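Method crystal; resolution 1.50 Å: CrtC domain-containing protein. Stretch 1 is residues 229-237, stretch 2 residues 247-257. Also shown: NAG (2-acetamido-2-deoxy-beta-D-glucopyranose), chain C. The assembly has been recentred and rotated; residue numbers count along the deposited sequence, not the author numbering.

Stretch 1, residues 229-237: TEYKISAWI
Stretch 2, residues 247-257: TRFATIRGAND

Antiparallel strands pair through alternating wide and narrow residue pairs, and the contact between residues 229-237 and 247-257 of this CrtC domain-containing protein illustrates the rule closely. The strand through 232-237 runs against strand 247-253 with 164° between their N-to-C directions and an axial approach of 4.6 Å.

Three hydrogen-bonded pairs carry the polar framework. Lys-232 N donates to Arg-253 O at 2.9 Å, and Arg-253 N returns to Lys-232 O at 2.8 Å. Ser-234 N reaches Thr-251 O, and Thr-251 N reaches Ser-234 O, both at 2.9 Å and nearly straight (170° and 167°). Trp-236 N to Phe-249 O spans 2.9 Å, and Phe-249 N to Trp-236 O spans 3.0 Å. These pairs hold Lys-232 CA and Arg-253 CA 5.2 Å apart, Ser-234 CA and Thr-251 CA 5.3 Å apart, and Trp-236 CA and Phe-249 CA 5.7 Å apart. Alternating with them are the non-hydrogen-bonded pairs Ile-233 with Ile-252, Ala-235 with Ala-250 and, past Trp-236 and Phe-249, Ile-237 with Arg-248, whose CA atoms approach to 4.5, 4.0 and 4.4 Å. Backbone torsions are extended, with phi/psi of -126/126 at Lys-232 and -119/120 at Ile-252. CA-H...O contacts supplement the ladder, among them Ile-237 CA to Thr-247 O at 3.3 Å.

Beyond the backbone ladder, a side chain prolongs the polar contact. Arg-253 (chi1 t, chi2 -137°, chi3 p, chi4 -177°) brings NH2 to Glu-230 O, 2.8 Å away near the guanidinium plane, while Lys-232 CG lies over one guanidinium face, 3.5 Å from Arg-253 NH2. Arg-253 NE also makes a weak bond to Gly-254 O at 3.2 Å. Glu-230 OE2 stands 4.6 Å from Arg-253 NH2 and well out of the guanidinium plane, so charge alone relates them. Within its own stretch, Tyr-231 N donates to Thr-229 OG1 at 3.1 Å, with Thr-229 in rotamer p. A water donates to Ser-234 O and accepts from Thr-251 OG1, each oxygen 2.7 Å from it, linking backbone to side chain across the strands.

Packing follows the alternation. On the face bearing Ile-233, Ala-235, Ala-250 and Ile-252, both isoleucines adopt chi1 m, chi2 t, and Ile-233 CG1 meets Ile-252 CG1 at 3.9 Å. Ile-233 CG2 to Ala-250 CB and Ala-235 CB to Ala-250 CB are each 4.0 Å. Tyr-231 (chi1 m, chi2 -55°) extends this packing, its CD1 lying 3.7 Å from Ile-252 CG2. On the face of Ser-234 and Thr-251, Trp-236 (chi1 m, chi2 92°) places CB 3.8 Å from CE1 of Phe-249 (chi1 p, chi2 -66°). Altogether 748 Å² is buried.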

# COMPACT_ATOMS: atom_id res chain seq x y z
N THR A 229 10.31 -16.35 2.44
CA THR A 229 11.24 -15.58 3.25
C THR A 229 10.49 -14.60 4.13
O THR A 229 9.28 -14.43 4.01
CB THR A 229 12.22 -14.77 2.39
OG1 THR A 229 11.52 -13.68 1.78
CG2 THR A 229 12.87 -15.64 1.29
N GLU A 230 11.24 -13.92 5.00
CA GLU A 230 10.71 -12.83 5.81
C GLU A 230 10.93 -11.46 5.17
O GLU A 230 10.68 -10.45 5.83
CB GLU A 230 11.35 -12.86 7.20
CG GLU A 230 10.96 -14.07 8.01
CD GLU A 230 11.39 -13.97 9.45
OE1 GLU A 230 11.89 -14.98 10.00
OE2 GLU A 230 11.24 -12.87 10.03
N TYR A 231 11.37 -11.41 3.92
CA TYR A 231 11.64 -10.13 3.27
C TYR A 231 10.35 -9.40 2.91
O TYR A 231 9.48 -9.95 2.23
CB TYR A 231 12.46 -10.35 2.00
CG TYR A 231 13.89 -10.78 2.25
CD1 TYR A 231 14.74 -10.02 3.06
CD2 TYR A 231 14.40 -11.93 1.66
CE1 TYR A 231 16.06 -10.40 3.28
CE2 TYR A 231 15.72 -12.32 1.88
CZ TYR A 231 16.54 -11.54 2.68
OH TYR A 231 17.86 -11.92 2.90
N LYS A 232 10.24 -8.14 3.33
CA LYS A 232 9.15 -7.27 2.94
C LYS A 232 9.76 -6.01 2.35
O LYS A 232 10.61 -5.38 3.00
CB LYS A 232 8.23 -6.93 4.13
CG LYS A 232 7.67 -8.15 4.87
CD LYS A 232 6.81 -9.01 3.93
CE LYS A 232 6.25 -10.22 4.63
NZ LYS A 232 5.54 -11.15 3.68
N ILE A 233 9.37 -5.66 1.14
CA ILE A 233 10.04 -4.62 0.37
C ILE A 233 9.07 -3.47 0.12
O ILE A 233 7.97 -3.67 -0.38
CB ILE A 233 10.57 -5.15 -0.97
CG1 ILE A 233 11.48 -6.35 -0.71
CG2 ILE A 233 11.29 -4.03 -1.74
CD1 ILE A 233 11.95 -7.02 -1.98
N SER A 234 9.53 -2.25 0.43
CA SER A 234 8.78 -1.02 0.16
C SER A 234 9.71 -0.12 -0.65
O SER A 234 10.70 0.38 -0.12
CB SER A 234 8.35 -0.37 1.47
OG SER A 234 7.75 0.90 1.29
N ALA A 235 9.42 0.05 -1.94
CA ALA A 235 10.37 0.67 -2.87
C ALA A 235 9.75 1.88 -3.54
O ALA A 235 8.64 1.80 -4.06
CB ALA A 235 10.82 -0.34 -3.93
N TRP A 236 10.51 2.98 -3.59
CA TRP A 236 10.04 4.24 -4.16
C TRP A 236 10.92 4.66 -5.33
O TRP A 236 12.15 4.63 -5.23
CB TRP A 236 10.07 5.36 -3.12
CG TRP A 236 9.01 5.30 -2.05
CD1 TRP A 236 9.12 4.71 -0.83
CD2 TRP A 236 7.72 5.91 -2.10
NE1 TRP A 236 7.95 4.89 -0.11
CE2 TRP A 236 7.08 5.63 -0.87
CE3 TRP A 236 7.04 6.66 -3.07
CZ2 TRP A 236 5.79 6.08 -0.59
CZ3 TRP A 236 5.77 7.11 -2.79
CH2 TRP A 236 5.15 6.82 -1.56
N ILE A 237 10.28 5.14 -6.40
CA ILE A 237 10.99 5.72 -7.54
C ILE A 237 10.29 7.03 -7.92
O ILE A 237 9.09 7.03 -8.18
CB ILE A 237 11.03 4.77 -8.75
CG1 ILE A 237 11.55 3.39 -8.34
CG2 ILE A 237 11.90 5.36 -9.86
CD1 ILE A 237 10.43 2.41 -8.02
N THR A 247 15.34 9.78 -7.08
CA THR A 247 15.12 8.88 -5.95
C THR A 247 14.73 7.51 -6.47
O THR A 247 13.81 7.37 -7.28
CB THR A 247 14.05 9.46 -5.02
OG1 THR A 247 14.56 10.67 -4.44
CG2 THR A 247 13.71 8.46 -3.89
N ARG A 248 15.47 6.48 -6.05
CA ARG A 248 15.22 5.13 -6.55
C ARG A 248 15.81 4.17 -5.51
O ARG A 248 17.01 3.91 -5.52
CB ARG A 248 15.82 4.93 -7.94
CG ARG A 248 17.23 5.51 -8.13
CD ARG A 248 17.73 5.34 -9.56
NE ARG A 248 19.10 5.84 -9.72
CZ ARG A 248 20.19 5.14 -9.44
NH1 ARG A 248 20.11 3.89 -8.99
NH2 ARG A 248 21.39 5.68 -9.62
N PHE A 249 14.96 3.69 -4.60
CA PHE A 249 15.52 2.94 -3.49
C PHE A 249 14.45 2.03 -2.89
O PHE A 249 13.25 2.23 -3.07
CB PHE A 249 16.11 3.87 -2.41
CG PHE A 249 15.10 4.43 -1.44
CD1 PHE A 249 14.11 5.31 -1.86
CD2 PHE A 249 15.15 4.07 -0.09
CE1 PHE A 249 13.18 5.83 -0.93
CE2 PHE A 249 14.24 4.58 0.82
CZ PHE A 249 13.25 5.45 0.40
N ALA A 250 14.93 1.00 -2.20
CA ALA A 250 14.08 0.07 -1.48
C ALA A 250 14.46 0.10 -0.01
O ALA A 250 15.64 0.14 0.34
CB ALA A 250 14.22 -1.36 -2.03
N THR A 251 13.43 0.06 0.85
CA THR A 251 13.59 -0.33 2.25
C THR A 251 13.11 -1.77 2.36
O THR A 251 11.98 -2.08 1.97
CB THR A 251 12.80 0.57 3.20
OG1 THR A 251 13.14 1.95 2.99
CG2 THR A 251 13.11 0.18 4.65
N ILE A 252 13.98 -2.64 2.84
CA ILE A 252 13.65 -4.05 2.95
C ILE A 252 13.73 -4.43 4.41
O ILE A 252 14.79 -4.30 5.03
CB ILE A 252 14.60 -4.92 2.11
CG1 ILE A 252 14.57 -4.46 0.64
CG2 ILE A 252 14.21 -6.40 2.29
CD1 ILE A 252 15.47 -5.27 -0.29
N ARG A 253 12.62 -4.90 4.96
CA ARG A 253 12.62 -5.47 6.30
C ARG A 253 12.84 -6.97 6.16
O ARG A 253 12.12 -7.64 5.42
CB ARG A 253 11.30 -5.19 7.01
CG ARG A 253 11.28 -5.65 8.47
CD ARG A 253 9.94 -6.34 8.80
NE ARG A 253 9.86 -7.69 8.25
CZ ARG A 253 8.79 -8.47 8.33
NH1 ARG A 253 7.67 -8.05 8.93
NH2 ARG A 253 8.82 -9.70 7.82
N GLY A 254 13.85 -7.48 6.85
CA GLY A 254 14.11 -8.90 6.89
C GLY A 254 13.66 -9.52 8.20
O GLY A 254 12.66 -9.11 8.80
N ALA A 255 14.40 -10.54 8.63
CA ALA A 255 14.17 -11.16 9.92
C ALA A 255 14.82 -10.34 11.03
O ALA A 255 15.75 -9.57 10.80
CB ALA A 255 14.74 -12.59 9.93
N ASN A 256 14.31 -10.52 12.25
CA ASN A 256 14.94 -9.98 13.45
C ASN A 256 15.12 -8.46 13.39
O ASN A 256 16.09 -7.91 13.90
CB ASN A 256 16.29 -10.67 13.70
CG ASN A 256 16.14 -12.19 13.81
OD1 ASN A 256 15.49 -12.70 14.72
ND2 ASN A 256 16.74 -12.92 12.87
N ASP A 257 14.15 -7.77 12.77
CA ASP A 257 14.10 -6.31 12.58
C ASP A 257 15.14 -5.80 11.58
O ASP A 257 15.24 -4.57 11.38
CB ASP A 257 14.31 -5.51 13.87
CG ASP A 257 13.45 -5.99 15.03
OD1 ASP A 257 12.61 -6.90 14.86
OD2 ASP A 257 13.64 -5.44 16.14
C1 NAG C . 6.85 9.95 -13.93
C2 NAG C . 7.42 8.56 -14.18
C3 NAG C . 8.32 8.58 -15.42
C4 NAG C . 7.62 9.21 -16.62
C5 NAG C . 6.97 10.54 -16.26
C6 NAG C . 6.05 11.04 -17.35
C7 NAG C . 7.87 7.00 -12.33
C8 NAG C . 8.82 6.64 -11.23
N2 NAG C . 8.19 8.09 -13.04
O3 NAG C . 8.69 7.23 -15.73
O4 NAG C . 8.60 9.49 -17.62
O5 NAG C . 6.15 10.40 -15.09
O6 NAG C . 5.03 10.08 -17.62
O7 NAG C . 6.85 6.35 -12.55
O HOH W 1 11.37 2.69 1.13